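PDB 5SZR: protein Pcdhgb2 from Mus musculus, which is probably a calcium-dependent cell-adhesion protein, possibly helping to set up and maintain specific neuronal connections, and is represented here by extracellular cadherin domains 3 to 6. Local coordinates for residues D8-T13 with C94-K99; L14-P19 with E103-P108; D68-E73 with V98-E103; V145-L150 with I185-R190. All coordinates share one frame; numbering follows the deposited sequence. Where two conformers were deposited one is given.

Contact 1: D8-T13 with C94-K99; sequences DVFSVT and CSIQVK
Phe10 and Cys94 meet at a ring edge. The sulfur SG of Cys94 sits beside CE2 of Phe10 at 3.8 Å, near the plane of the ring, a sulfur-aromatic contact. The same ring turns CD2 toward the carbonyl O of Ser95. Phe10 CB rests on CG1 of Ile96. Farther along, Val12 and Val98 touch through their CG2 methyls, 3.8 Å apart. Val12 CG2 stands between its own backbone N and carbonyl carbon, which aims it at Val98. The other face of the sheet is more polar. There NE2 of Gln97 lies 3.4 Å from Val9 CG1, and Thr13 CG2 runs beside the extended chain of Lys99.

Behind the side chains, strands 9-13 and 94-99 run parallel, 19° apart. Five backbone bonds join them. Ser95 N gives to Asp8 O at 2.7 Å, while Val12 N to Gln97 O is longer, at 3.3 Å. Leu25 of strand 23-26 packs on Phe10 and Ile96, and strand 77-85 flanks the other edge of 91-101. Strand 9-15 thus forms an edge of this sheet of the cadherin domain. Its chemistry is divided: apolar groups and sulfur lie on the face packed against strand 23-26, and mostly polar groups face outward.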
loop_
_atom_site.group_PDB
_atom_site.type_symbol
_atom_site.label_atom_id
_atom_site.label_comp_id
_atom_site.label_asym_id
_atom_site.label_seq_id
_atom_site.Cartn_x
_atom_site.Cartn_y
_atom_site.Cartn_z
ATOM N N ASP A 8 -48.810 62.629 -22.939
ATOM C CA ASP A 8 -47.954 63.070 -21.843
ATOM C C ASP A 8 -46.876 62.046 -21.503
ATOM O O ASP A 8 -45.727 62.423 -21.249
ATOM C CB ASP A 8 -48.798 63.392 -20.610
ATOM C CG ASP A 8 -49.697 64.594 -20.825
ATOM O OD1 ASP A 8 -49.412 65.388 -21.749
ATOM O OD2 ASP A 8 -50.682 64.747 -20.074
ATOM N N VAL A 9 -47.209 60.756 -21.497
ATOM C CA VAL A 9 -46.305 59.720 -20.993
ATOM C C VAL A 9 -46.142 58.636 -22.052
ATOM O O VAL A 9 -47.121 57.981 -22.431
ATOM C CB VAL A 9 -46.807 59.108 -19.676
ATOM C CG1 VAL A 9 -45.798 58.098 -19.151
ATOM C CG2 VAL A 9 -47.064 60.196 -18.645
ATOM N N PHE A 10 -44.912 58.448 -22.520
ATOM C CA PHE A 10 -44.546 57.367 -23.422
ATOM C C PHE A 10 -43.850 56.259 -22.632
ATOM O O PHE A 10 -43.171 56.522 -21.638
ATOM C CB PHE A 10 -43.614 57.863 -24.534
ATOM C CG PHE A 10 -44.176 58.992 -25.363
ATOM C CD1 PHE A 10 -44.764 58.741 -26.594
ATOM C CD2 PHE A 10 -44.089 60.306 -24.926
ATOM C CE1 PHE A 10 -45.273 59.779 -27.365
ATOM C CE2 PHE A 10 -44.594 61.344 -25.690
ATOM C CZ PHE A 10 -45.186 61.081 -26.912
ATOM N N SER A 11 -44.017 55.016 -23.086
ATOM C CA SER A 11 -43.388 53.862 -22.443
ATOM C C SER A 11 -42.671 53.022 -23.490
ATOM O O SER A 11 -43.283 52.608 -24.482
ATOM C CB SER A 11 -44.415 53.010 -21.694
ATOM O OG SER A 11 -44.890 53.678 -20.539
ATOM N N VAL A 12 -41.379 52.776 -23.269
ATOM C CA VAL A 12 -40.580 51.910 -24.128
ATOM C C VAL A 12 -39.799 50.939 -23.253
ATOM O O VAL A 12 -39.499 51.228 -22.090
ATOM C CB VAL A 12 -39.618 52.710 -25.039
ATOM C CG1 VAL A 12 -40.389 53.633 -25.959
ATOM C CG2 VAL A 12 -38.614 53.493 -24.206
ATOM N N THR A 13 -39.478 49.776 -23.817
ATOM C CA THR A 13 -38.634 48.786 -23.158
ATOM C C THR A 13 -37.367 48.569 -23.974
ATOM O O THR A 13 -37.400 48.576 -25.207
ATOM C CB THR A 13 -39.351 47.440 -22.970
ATOM O OG1 THR A 13 -39.497 46.789 -24.239
ATOM C CG2 THR A 13 -40.718 47.633 -22.336
ATOM N N CYS A 94 -43.263 66.340 -21.583
ATOM C CA CYS A 94 -43.746 64.969 -21.631
ATOM C C CYS A 94 -42.720 64.076 -20.950
ATOM O O CYS A 94 -41.557 64.453 -20.779
ATOM C CB CYS A 94 -44.000 64.499 -23.066
ATOM S SG CYS A 94 -42.509 64.049 -23.970
ATOM N N SER A 95 -43.161 62.884 -20.556
ATOM C CA SER A 95 -42.305 61.933 -19.863
ATOM C C SER A 95 -42.222 60.627 -20.639
ATOM O O SER A 95 -43.171 60.225 -21.321
ATOM C CB SER A 95 -42.803 61.658 -18.439
ATOM O OG SER A 95 -42.523 62.752 -17.585
ATOM N N ILE A 96 -41.071 59.972 -20.530
ATOM C CA ILE A 96 -40.798 58.715 -21.214
ATOM C C ILE A 96 -40.230 57.754 -20.181
ATOM O O ILE A 96 -39.100 57.936 -19.714
ATOM C CB ILE A 96 -39.827 58.893 -22.384
ATOM C CG1 ILE A 96 -40.412 59.874 -23.397
ATOM C CG2 ILE A 96 -39.527 57.550 -23.039
ATOM C CD1 ILE A 96 -39.378 60.591 -24.194
ATOM N N GLN A 97 -41.008 56.739 -19.820
ATOM C CA GLN A 97 -40.594 55.757 -18.826
ATOM C C GLN A 97 -39.950 54.583 -19.550
ATOM O O GLN A 97 -40.626 53.843 -20.275
ATOM C CB GLN A 97 -41.784 55.317 -17.982
ATOM C CG GLN A 97 -42.315 56.433 -17.112
ATOM C CD GLN A 97 -43.463 55.999 -16.241
ATOM O OE1 GLN A 97 -43.352 55.040 -15.475
ATOM N NE2 GLN A 97 -44.580 56.705 -16.350
ATOM N N VAL A 98 -38.643 54.425 -19.364
ATOM C CA VAL A 98 -37.853 53.429 -20.077
ATOM C C VAL A 98 -37.671 52.225 -19.168
ATOM O O VAL A 98 -37.054 52.325 -18.099
ATOM C CB VAL A 98 -36.496 53.999 -20.518
ATOM C CG1 VAL A 98 -35.668 52.922 -21.197
ATOM C CG2 VAL A 98 -36.699 55.188 -21.448
ATOM N N LYS A 99 -38.210 51.089 -19.592
ATOM C CA LYS A 99 -38.098 49.838 -18.857
ATOM C C LYS A 99 -36.957 49.019 -19.446
ATOM O O LYS A 99 -36.829 48.911 -20.670
ATOM C CB LYS A 99 -39.415 49.066 -18.919
ATOM C CG LYS A 99 -39.344 47.661 -18.370
ATOM C CD LYS A 99 -40.700 46.977 -18.458
ATOM C CE LYS A 99 -40.609 45.528 -18.001
ATOM N NZ LYS A 99 -41.919 44.825 -18.082
#

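Contact 2: L14-P19 with E103-P108; sequences LREDVP and ENDCVP. With CA (calcium ion), chain K; CA (calcium ion), chain J; CA (calcium ion), chain L.
Glu16 reaches tip to tip toward Asp105, and two calcium ions lie between their carboxylates. Glu16 OE1 binds one ion at 2.5 Å, and its OE2 binds the other at 2.5 Å. Asp105 bridges in the same way, with OD2 on the first ion and OD1 on the second. The two carboxylate planes are turned 71° apart. The backbone O of Glu103 also binds the second ion, at 2.5 Å. Glu16 OE2 has a further partner: Glu103 N donates to it at 2.8 Å, from the anti side. This buried glutamate is thus gripped by metal and by backbone. Glu16 CG occupies the crowded position (chi1 60°), and the chain then runs extended past Glu103.

The outer side is looser. The Glu103 chain bends about CB-CG (chi2 -70°). Its salt bridge from OE1 to Arg15 NE is long, at 4.0 Å, and doubtful, since Arg15 has a second conformer. Asp17 OD2 comes to 3.7 Å from Glu103 OE2, a like-charge approach. Two waters also bind the first ion, with Asp71 and Glu73.

Asn104 OD1 and Cys106 O turn to a third calcium, shared with Asp136, Asp138, Asn142 and Asp189. Glu16 and Asp105 share two ions, and the linker passes a third to the next domain; this is the classic calcium site between successive cadherin domains.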
loop_
_atom_site.group_PDB
_atom_site.type_symbol
_atom_site.label_atom_id
_atom_site.label_comp_id
_atom_site.label_asym_id
_atom_site.label_seq_id
_atom_site.Cartn_x
_atom_site.Cartn_y
_atom_site.Cartn_z
ATOM N N LEU A 14 -36.250 48.368 -23.280
ATOM C CA LEU A 14 -34.967 48.120 -23.920
ATOM C C LEU A 14 -34.301 46.903 -23.298
ATOM O O LEU A 14 -34.295 46.746 -22.073
ATOM C CB LEU A 14 -34.026 49.326 -23.794
ATOM C CG LEU A 14 -34.487 50.690 -24.310
ATOM C CD1 LEU A 14 -33.391 51.731 -24.103
ATOM C CD2 LEU A 14 -34.893 50.612 -25.773
ATOM N N ARG A 15 -33.756 46.037 -24.146
ATOM C CA ARG A 15 -32.907 44.960 -23.660
ATOM C C ARG A 15 -31.580 45.537 -23.185
ATOM O O ARG A 15 -31.021 46.443 -23.807
ATOM C CB ARG A 15 -32.681 43.923 -24.759
ATOM C CG ARG A 15 -33.933 43.148 -25.155
ATOM C CD ARG A 15 -33.692 42.308 -26.401
ATOM N NE ARG A 15 -34.739 41.312 -26.612
ATOM C CZ ARG A 15 -35.831 41.512 -27.344
ATOM N NH1 ARG A 15 -36.725 40.542 -27.476
ATOM N NH2 ARG A 15 -36.031 42.680 -27.941
ATOM N N GLU A 16 -31.075 45.012 -22.068
ATOM C CA GLU A 16 -29.873 45.589 -21.475
ATOM C C GLU A 16 -28.640 45.454 -22.361
ATOM O O GLU A 16 -27.628 46.103 -22.077
ATOM C CB GLU A 16 -29.600 44.962 -20.106
ATOM C CG GLU A 16 -29.375 43.460 -20.120
ATOM C CD GLU A 16 -28.774 42.953 -18.814
ATOM O OE1 GLU A 16 -28.041 43.718 -18.155
ATOM O OE2 GLU A 16 -29.042 41.793 -18.446
ATOM N N ASP A 17 -28.699 44.667 -23.435
ATOM C CA ASP A 17 -27.537 44.435 -24.280
ATOM C C ASP A 17 -27.527 45.281 -25.550
ATOM O O ASP A 17 -26.666 45.065 -26.408
ATOM C CB ASP A 17 -27.438 42.951 -24.649
ATOM C CG ASP A 17 -28.590 42.488 -25.524
ATOM O OD1 ASP A 17 -28.531 42.695 -26.754
ATOM O OD2 ASP A 17 -29.553 41.907 -24.982
ATOM N N VAL A 18 -28.447 46.232 -25.696
ATOM C CA VAL A 18 -28.454 47.037 -26.926
ATOM C C VAL A 18 -27.190 47.885 -26.979
ATOM O O VAL A 18 -26.741 48.390 -25.933
ATOM C CB VAL A 18 -29.717 47.908 -27.006
ATOM C CG1 VAL A 18 -30.975 47.042 -27.029
ATOM C CG2 VAL A 18 -29.772 48.925 -25.871
ATOM N N PRO A 19 -26.567 48.043 -28.142
ATOM C CA PRO A 19 -25.312 48.793 -28.221
ATOM C C PRO A 19 -25.558 50.284 -28.103
ATOM O O PRO A 19 -26.685 50.755 -28.319
ATOM C CB PRO A 19 -24.771 48.424 -29.611
ATOM C CG PRO A 19 -25.993 48.102 -30.402
ATOM C CD PRO A 19 -26.950 47.459 -29.439
ATOM N N GLU A 103 -31.278 40.363 -19.288
ATOM C CA GLU A 103 -30.656 39.329 -20.099
ATOM C C GLU A 103 -29.737 38.486 -19.227
ATOM O O GLU A 103 -29.266 38.923 -18.173
ATOM C CB GLU A 103 -29.855 39.927 -21.261
ATOM C CG GLU A 103 -30.660 40.821 -22.199
ATOM C CD GLU A 103 -31.663 40.046 -23.033
ATOM O OE1 GLU A 103 -32.803 40.536 -23.206
ATOM O OE2 GLU A 103 -31.309 38.945 -23.511
ATOM N N ASN A 104 -29.485 37.263 -19.685
ATOM C CA ASN A 104 -28.613 36.325 -18.983
ATOM C C ASN A 104 -27.170 36.674 -19.323
ATOM O O ASN A 104 -26.583 36.137 -20.263
ATOM C CB ASN A 104 -28.956 34.893 -19.370
ATOM C CG ASN A 104 -28.247 33.869 -18.513
ATOM O OD1 ASN A 104 -27.637 34.201 -17.497
ATOM N ND2 ASN A 104 -28.332 32.607 -18.916
ATOM N N ASP A 105 -26.588 37.595 -18.552
ATOM C CA ASP A 105 -25.203 37.997 -18.766
ATOM C C ASP A 105 -24.348 37.885 -17.507
ATOM O O ASP A 105 -23.223 38.397 -17.494
ATOM C CB ASP A 105 -25.129 39.422 -19.332
ATOM C CG ASP A 105 -25.768 40.458 -18.420
ATOM O OD1 ASP A 105 -26.537 40.077 -17.516
ATOM O OD2 ASP A 105 -25.508 41.662 -18.620
ATOM N N CYS A 106 -24.839 37.225 -16.458
ATOM C CA CYS A 106 -24.083 37.023 -15.227
ATOM C C CYS A 106 -23.913 35.528 -14.994
ATOM O O CYS A 106 -24.903 34.792 -14.909
ATOM C CB CYS A 106 -24.776 37.680 -14.030
ATOM S SG CYS A 106 -24.702 39.491 -14.036
ATOM N N VAL A 107 -22.663 35.091 -14.885
ATOM C CA VAL A 107 -22.345 33.668 -14.711
ATOM C C VAL A 107 -22.704 33.240 -13.293
ATOM O O VAL A 107 -22.576 34.051 -12.357
ATOM C CB VAL A 107 -20.859 33.427 -15.007
ATOM C CG1 VAL A 107 -20.459 31.981 -14.746
ATOM C CG2 VAL A 107 -20.542 33.816 -16.447
ATOM N N PRO A 108 -23.187 32.015 -13.080
ATOM C CA PRO A 108 -23.329 31.510 -11.707
ATOM C C PRO A 108 -21.965 31.307 -11.065
ATOM O O PRO A 108 -20.999 30.922 -11.727
ATOM C CB PRO A 108 -24.057 30.171 -11.885
ATOM C CG PRO A 108 -24.614 30.195 -13.268
ATOM C CD PRO A 108 -23.717 31.070 -14.078
HETATM CA CA CA K . -28.610 40.486 -16.376
HETATM CA CA CA J . -25.977 43.084 -16.806
HETATM CA CA CA L . -27.215 33.979 -15.028
HETATM O O HOH W 1 -23.727 42.518 -15.344
HETATM O O HOH W 2 -24.585 44.202 -18.290
#

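Contact 3: D68-E73 with V98-E103; sequences DNLDFE and VKILDE. With CA (calcium ion), chain K; CA (calcium ion), chain J.
Phe72 lays one face of its ring over the side chain of Asp102. CB of Asp102 stands 3.5 Å from the ring centroid, only 11° off the normal, a CH-pi contact. The two side chains cross at about a right angle, and the carboxylate plane is tilted 32° to the ring. Phe72 CG is anti to its backbone N (chi1 178°), which carries CG toward Asp102. The ring edge at CE1 meets the carbonyl O of Ile100. Glu73 OE2 lies in the ring plane, off the CD2 side.

Nearer the backbone, Phe72 CB touches CG2 of Ile100. Leu70 and Ile100 meet through their CD1 methyls at 4.0 Å, and Leu14 and Ile54 also pack on Leu70.

The polar ends meet at calcium. Glu73 grips one ion with both oxygens, and Asp102 OD1 binds the same ion at 2.6 Å. Glu73 OE1 also reaches a second ion, where Asp71 OD1 joins it at 2.4 Å. Glu73 N donates to Asp71 OD1 from above the carboxylate plane, an Asx turn that ties the two ligands together. Asp71-Phe72-Glu73 corresponds to the DXE calcium motif of cadherin repeats, set here against the base of the last strand.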
loop_
_atom_site.group_PDB
_atom_site.type_symbol
_atom_site.label_atom_id
_atom_site.label_comp_id
_atom_site.label_asym_id
_atom_site.label_seq_id
_atom_site.Cartn_x
_atom_site.Cartn_y
_atom_site.Cartn_z
ATOM N N ASP A 68 -24.359 55.120 -24.021
ATOM C CA ASP A 68 -23.491 54.262 -23.231
ATOM C C ASP A 68 -24.176 52.909 -23.089
ATOM O O ASP A 68 -25.300 52.708 -23.554
ATOM C CB ASP A 68 -23.182 54.891 -21.869
ATOM C CG ASP A 68 -21.799 54.535 -21.361
ATOM O OD1 ASP A 68 -21.176 55.389 -20.695
ATOM O OD2 ASP A 68 -21.332 53.408 -21.628
ATOM N N ASN A 69 -23.493 51.973 -22.445
ATOM C CA ASN A 69 -24.052 50.638 -22.306
ATOM C C ASN A 69 -25.052 50.586 -21.161
ATOM O O ASN A 69 -24.954 51.332 -20.184
ATOM C CB ASN A 69 -22.941 49.611 -22.085
ATOM C CG ASN A 69 -22.100 49.404 -23.320
ATOM O OD1 ASN A 69 -21.033 50.000 -23.466
ATOM N ND2 ASN A 69 -22.585 48.564 -24.230
ATOM N N LEU A 70 -26.029 49.702 -21.301
ATOM C CA LEU A 70 -27.006 49.480 -20.250
ATOM C C LEU A 70 -26.547 48.337 -19.344
ATOM O O LEU A 70 -25.551 47.654 -19.609
ATOM C CB LEU A 70 -28.382 49.193 -20.852
ATOM C CG LEU A 70 -28.920 50.277 -21.800
ATOM C CD1 LEU A 70 -30.326 49.958 -22.303
ATOM C CD2 LEU A 70 -28.893 51.642 -21.128
ATOM N N ASP A 71 -27.284 48.146 -18.247
ATOM C CA ASP A 71 -27.007 47.070 -17.303
ATOM C C ASP A 71 -28.196 46.913 -16.361
ATOM O O ASP A 71 -28.392 47.732 -15.457
ATOM C CB ASP A 71 -25.722 47.340 -16.516
ATOM C CG ASP A 71 -25.405 46.251 -15.504
ATOM O OD1 ASP A 71 -25.929 45.128 -15.631
ATOM O OD2 ASP A 71 -24.611 46.524 -14.577
ATOM N N PHE A 72 -28.997 45.865 -16.577
ATOM C CA PHE A 72 -30.180 45.628 -15.753
ATOM C C PHE A 72 -29.817 45.467 -14.283
ATOM O O PHE A 72 -30.599 45.844 -13.404
ATOM C CB PHE A 72 -30.916 44.392 -16.264
ATOM C CG PHE A 72 -32.129 44.021 -15.455
ATOM C CD1 PHE A 72 -33.367 44.570 -15.750
ATOM C CD2 PHE A 72 -32.038 43.102 -14.418
ATOM C CE1 PHE A 72 -34.485 44.224 -15.017
ATOM C CE2 PHE A 72 -33.156 42.755 -13.681
ATOM C CZ PHE A 72 -34.382 43.314 -13.982
ATOM N N GLU A 73 -28.640 44.913 -13.996
ATOM C CA GLU A 73 -28.233 44.711 -12.614
ATOM C C GLU A 73 -27.931 46.029 -11.907
ATOM O O GLU A 73 -27.953 46.072 -10.672
ATOM C CB GLU A 73 -27.016 43.778 -12.559
ATOM C CG GLU A 73 -27.340 42.287 -12.745
ATOM C CD GLU A 73 -28.002 41.964 -14.085
ATOM O OE1 GLU A 73 -27.505 42.427 -15.132
ATOM O OE2 GLU A 73 -29.024 41.244 -14.087
ATOM N N VAL A 98 -38.643 54.425 -19.364
ATOM C CA VAL A 98 -37.853 53.429 -20.077
ATOM C C VAL A 98 -37.671 52.225 -19.168
ATOM O O VAL A 98 -37.054 52.325 -18.099
ATOM C CB VAL A 98 -36.496 53.999 -20.518
ATOM C CG1 VAL A 98 -35.668 52.922 -21.197
ATOM C CG2 VAL A 98 -36.699 55.188 -21.448
ATOM N N LYS A 99 -38.210 51.089 -19.592
ATOM C CA LYS A 99 -38.098 49.838 -18.857
ATOM C C LYS A 99 -36.957 49.019 -19.446
ATOM O O LYS A 99 -36.829 48.911 -20.670
ATOM C CB LYS A 99 -39.415 49.066 -18.919
ATOM C CG LYS A 99 -39.344 47.661 -18.370
ATOM C CD LYS A 99 -40.700 46.977 -18.458
ATOM C CE LYS A 99 -40.609 45.528 -18.001
ATOM N NZ LYS A 99 -41.919 44.825 -18.082
ATOM N N ILE A 100 -36.116 48.466 -18.579
ATOM C CA ILE A 100 -34.981 47.655 -19.002
ATOM C C ILE A 100 -35.340 46.191 -18.813
ATOM O O ILE A 100 -35.987 45.818 -17.824
ATOM C CB ILE A 100 -33.708 48.028 -18.220
ATOM C CG1 ILE A 100 -33.458 49.533 -18.304
ATOM C CG2 ILE A 100 -32.499 47.256 -18.748
ATOM C CD1 ILE A 100 -33.351 50.061 -19.722
ATOM N N LEU A 101 -34.940 45.360 -19.770
ATOM C CA LEU A 101 -35.206 43.930 -19.728
ATOM C C LEU A 101 -33.951 43.173 -19.320
ATOM O O LEU A 101 -32.848 43.477 -19.784
ATOM C CB LEU A 101 -35.709 43.428 -21.082
ATOM C CG LEU A 101 -37.087 43.968 -21.464
ATOM C CD1 LEU A 101 -37.498 43.485 -22.844
ATOM C CD2 LEU A 101 -38.113 43.568 -20.417
ATOM N N ASP A 102 -34.127 42.187 -18.448
ATOM C CA ASP A 102 -33.008 41.404 -17.948
ATOM C C ASP A 102 -32.572 40.374 -18.982
ATOM O O ASP A 102 -33.393 39.605 -19.489
ATOM C CB ASP A 102 -33.394 40.706 -16.644
ATOM C CG ASP A 102 -32.395 39.640 -16.233
ATOM O OD1 ASP A 102 -31.177 39.900 -16.311
ATOM O OD2 ASP A 102 -32.836 38.537 -15.844
ATOM N N GLU A 103 -31.278 40.363 -19.288
ATOM C CA GLU A 103 -30.656 39.329 -20.099
ATOM C C GLU A 103 -29.737 38.486 -19.227
ATOM O O GLU A 103 -29.266 38.923 -18.173
ATOM C CB GLU A 103 -29.855 39.927 -21.261
ATOM C CG GLU A 103 -30.660 40.821 -22.199
ATOM C CD GLU A 103 -31.663 40.046 -23.033
ATOM O OE1 GLU A 103 -32.803 40.536 -23.206
ATOM O OE2 GLU A 103 -31.309 38.945 -23.511
HETATM CA CA CA K . -28.610 40.486 -16.376
HETATM CA CA CA J . -25.977 43.084 -16.806
HETATM O O HOH W 1 -23.727 42.518 -15.344
HETATM O O HOH W 2 -24.585 44.202 -18.290
#

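Contact 4: V145-L150 with I185-R190; sequences VYCHVL and IVAADR. With CA (calcium ion), chain L.
Tyr146 and Arg190 pack at one end of an antiparallel strand pair in the second cadherin domain of this chain, part of its Greek-key beta sandwich. The extended Arg190 chain brings NE close outside the CD2-CE2 edge of the ring, 3.1 Å from Tyr146 CD2. Its NH2 lies over one face of the ring, offset toward the rim. The guanidinium stands nearly upright on the ring, the planes 81° apart. The cation-pi contact is off-centre.

On the same face of the sheet, His148 and Val186 lie side by side. His148 CE1 presses against Val186 CB at 3.5 Å. Val186 CG2 turns the other way and meets CD1 of Leu150, so the valine is a bump held between imidazole and leucine. His148 CG takes the position between its backbone N and carbonyl carbon (chi1 68°), which sets CG on the side of Val186, and the ring lies alongside it. ND1 then makes a weak bond to Val186 O, which also accepts from His148 N.

The opposite face, with Val145, Cys147 and Val149, turns into the sandwich. The small Ala187 provides the hollow: Cys147 SG and Val145 CG1 both close on its CB, at 3.6 and 3.7 Å. Val149 CG2 rests on Ile185 CG1. Thr134 and Leu157 of the other sheet pack on Cys147.

Four backbone bonds join Tyr146 to Ala188 and His148 to Val186. At the Tyr146 end, Asp189 faces the domain junction. Its OD1 accepts from Leu195 N, and its OD2 binds a calcium ion at 2.6 Å.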
loop_
_atom_site.group_PDB
_atom_site.type_symbol
_atom_site.label_atom_id
_atom_site.label_comp_id
_atom_site.label_asym_id
_atom_site.label_seq_id
_atom_site.Cartn_x
_atom_site.Cartn_y
_atom_site.Cartn_z
ATOM N N VAL A 145 -30.141 28.799 -10.398
ATOM C CA VAL A 145 -28.971 27.944 -10.563
ATOM C C VAL A 145 -29.234 26.592 -9.914
ATOM O O VAL A 145 -29.913 26.495 -8.886
ATOM C CB VAL A 145 -27.709 28.596 -9.958
ATOM C CG1 VAL A 145 -26.465 27.751 -10.241
ATOM C CG2 VAL A 145 -27.535 29.999 -10.487
ATOM N N TYR A 146 -28.687 25.542 -10.524
ATOM C CA TYR A 146 -28.721 24.203 -9.955
ATOM C C TYR A 146 -27.374 23.528 -10.165
ATOM O O TYR A 146 -26.698 23.754 -11.172
ATOM C CB TYR A 146 -29.844 23.359 -10.561
ATOM C CG TYR A 146 -31.219 23.820 -10.140
ATOM C CD1 TYR A 146 -31.850 23.268 -9.032
ATOM C CD2 TYR A 146 -31.880 24.820 -10.840
ATOM C CE1 TYR A 146 -33.108 23.691 -8.642
ATOM C CE2 TYR A 146 -33.136 25.249 -10.459
ATOM C CZ TYR A 146 -33.746 24.683 -9.361
ATOM O OH TYR A 146 -34.994 25.110 -8.975
ATOM N N CYS A 147 -26.992 22.698 -9.198
ATOM C CA CYS A 147 -25.686 22.064 -9.174
ATOM C C CYS A 147 -25.805 20.555 -9.331
ATOM O O CYS A 147 -26.838 19.950 -9.033
ATOM C CB CYS A 147 -24.949 22.369 -7.871
ATOM S SG CYS A 147 -24.538 24.084 -7.630
ATOM N N HIS A 148 -24.713 19.959 -9.799
ATOM C CA HIS A 148 -24.553 18.515 -9.825
ATOM C C HIS A 148 -23.062 18.214 -9.833
ATOM O O HIS A 148 -22.238 19.079 -10.139
ATOM C CB HIS A 148 -25.254 17.878 -11.033
ATOM C CG HIS A 148 -24.627 18.218 -12.349
ATOM N ND1 HIS A 148 -24.113 19.466 -12.630
ATOM C CD2 HIS A 148 -24.428 17.471 -13.461
ATOM C CE1 HIS A 148 -23.631 19.474 -13.860
ATOM N NE2 HIS A 148 -23.808 18.276 -14.385
ATOM N N VAL A 149 -22.730 16.978 -9.479
ATOM C CA VAL A 149 -21.348 16.520 -9.398
ATOM C C VAL A 149 -21.031 15.710 -10.645
ATOM O O VAL A 149 -21.855 14.912 -11.106
ATOM C CB VAL A 149 -21.124 15.687 -8.122
ATOM C CG1 VAL A 149 -19.725 15.067 -8.105
ATOM C CG2 VAL A 149 -21.338 16.547 -6.894
ATOM N N LEU A 150 -19.844 15.922 -11.206
ATOM C CA LEU A 150 -19.396 15.099 -12.317
ATOM C C LEU A 150 -18.789 13.798 -11.806
ATOM O O LEU A 150 -18.160 13.756 -10.744
ATOM C CB LEU A 150 -18.374 15.850 -13.171
ATOM C CG LEU A 150 -18.908 17.055 -13.951
ATOM C CD1 LEU A 150 -17.794 17.714 -14.746
ATOM C CD2 LEU A 150 -20.052 16.644 -14.868
ATOM N N ILE A 185 -17.596 20.263 -9.181
ATOM C CA ILE A 185 -18.995 20.632 -9.005
ATOM C C ILE A 185 -19.343 21.688 -10.048
ATOM O O ILE A 185 -18.674 22.725 -10.138
ATOM C CB ILE A 185 -19.264 21.144 -7.582
ATOM C CG1 ILE A 185 -19.104 20.003 -6.575
ATOM C CG2 ILE A 185 -20.651 21.771 -7.493
ATOM C CD1 ILE A 185 -19.370 20.405 -5.147
ATOM N N VAL A 186 -20.382 21.427 -10.839
ATOM C CA VAL A 186 -20.787 22.298 -11.937
ATOM C C VAL A 186 -22.123 22.938 -11.586
ATOM O O VAL A 186 -23.041 22.256 -11.116
ATOM C CB VAL A 186 -20.884 21.524 -13.264
ATOM C CG1 VAL A 186 -21.316 22.450 -14.392
ATOM C CG2 VAL A 186 -19.554 20.863 -13.591
ATOM N N ALA A 187 -22.229 24.245 -11.817
ATOM C CA ALA A 187 -23.450 25.001 -11.566
ATOM C C ALA A 187 -23.845 25.737 -12.837
ATOM O O ALA A 187 -23.000 26.372 -13.476
ATOM C CB ALA A 187 -23.258 25.988 -10.412
ATOM N N ALA A 188 -25.123 25.655 -13.203
ATOM C CA ALA A 188 -25.607 26.258 -14.437
ATOM C C ALA A 188 -26.941 26.948 -14.192
ATOM O O ALA A 188 -27.757 26.486 -13.387
ATOM C CB ALA A 188 -25.750 25.213 -15.550
ATOM N N ASP A 189 -27.160 28.058 -14.891
ATOM C CA ASP A 189 -28.425 28.767 -14.781
ATOM C C ASP A 189 -29.411 28.264 -15.829
ATOM O O ASP A 189 -29.046 27.587 -16.792
ATOM C CB ASP A 189 -28.229 30.285 -14.906
ATOM C CG ASP A 189 -27.603 30.711 -16.234
ATOM O OD1 ASP A 189 -27.915 30.129 -17.291
ATOM O OD2 ASP A 189 -26.795 31.662 -16.221
ATOM N N ARG A 190 -30.679 28.619 -15.635
ATOM C CA ARG A 190 -31.731 28.176 -16.538
ATOM C C ARG A 190 -32.233 29.327 -17.403
ATOM O O ARG A 190 -33.444 29.532 -17.550
ATOM C CB ARG A 190 -32.872 27.542 -15.741
ATOM C CG ARG A 190 -32.451 26.277 -15.001
ATOM C CD ARG A 190 -33.587 25.694 -14.178
ATOM N NE ARG A 190 -33.209 24.425 -13.559
ATOM C CZ ARG A 190 -33.699 23.241 -13.910
ATOM N NH1 ARG A 190 -34.602 23.155 -14.878
ATOM N NH2 ARG A 190 -33.289 22.143 -13.287
HETATM CA CA CA L . -27.215 33.979 -15.028
#

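Overall arrangement
Contacts 1 and 4 are sheet pairings, partly buried; contact 2 is a surface contact made by ions, and contact 3 mixes both. Contact 1 joins parallel strands at the edge of a sheet in one domain, and contact 4 antiparallel strands at a sheet edge in the next. Contacts 1 and 3 share Val98 and Lys99 of strand 91-101. Contacts 2 and 3 share Glu103, two calcium ions and two waters, with centres about 7 Å apart. Strand 9-15 runs from contact 1 into contact 2, where Leu14 N meets Lys99 O. Contact 2 reaches contact 4 through the third calcium and through Asn104 ND2, 3.0 Å from Asp189 OD1. Apolar chemistry thus gives way to carboxylates and calcium at the domain junction.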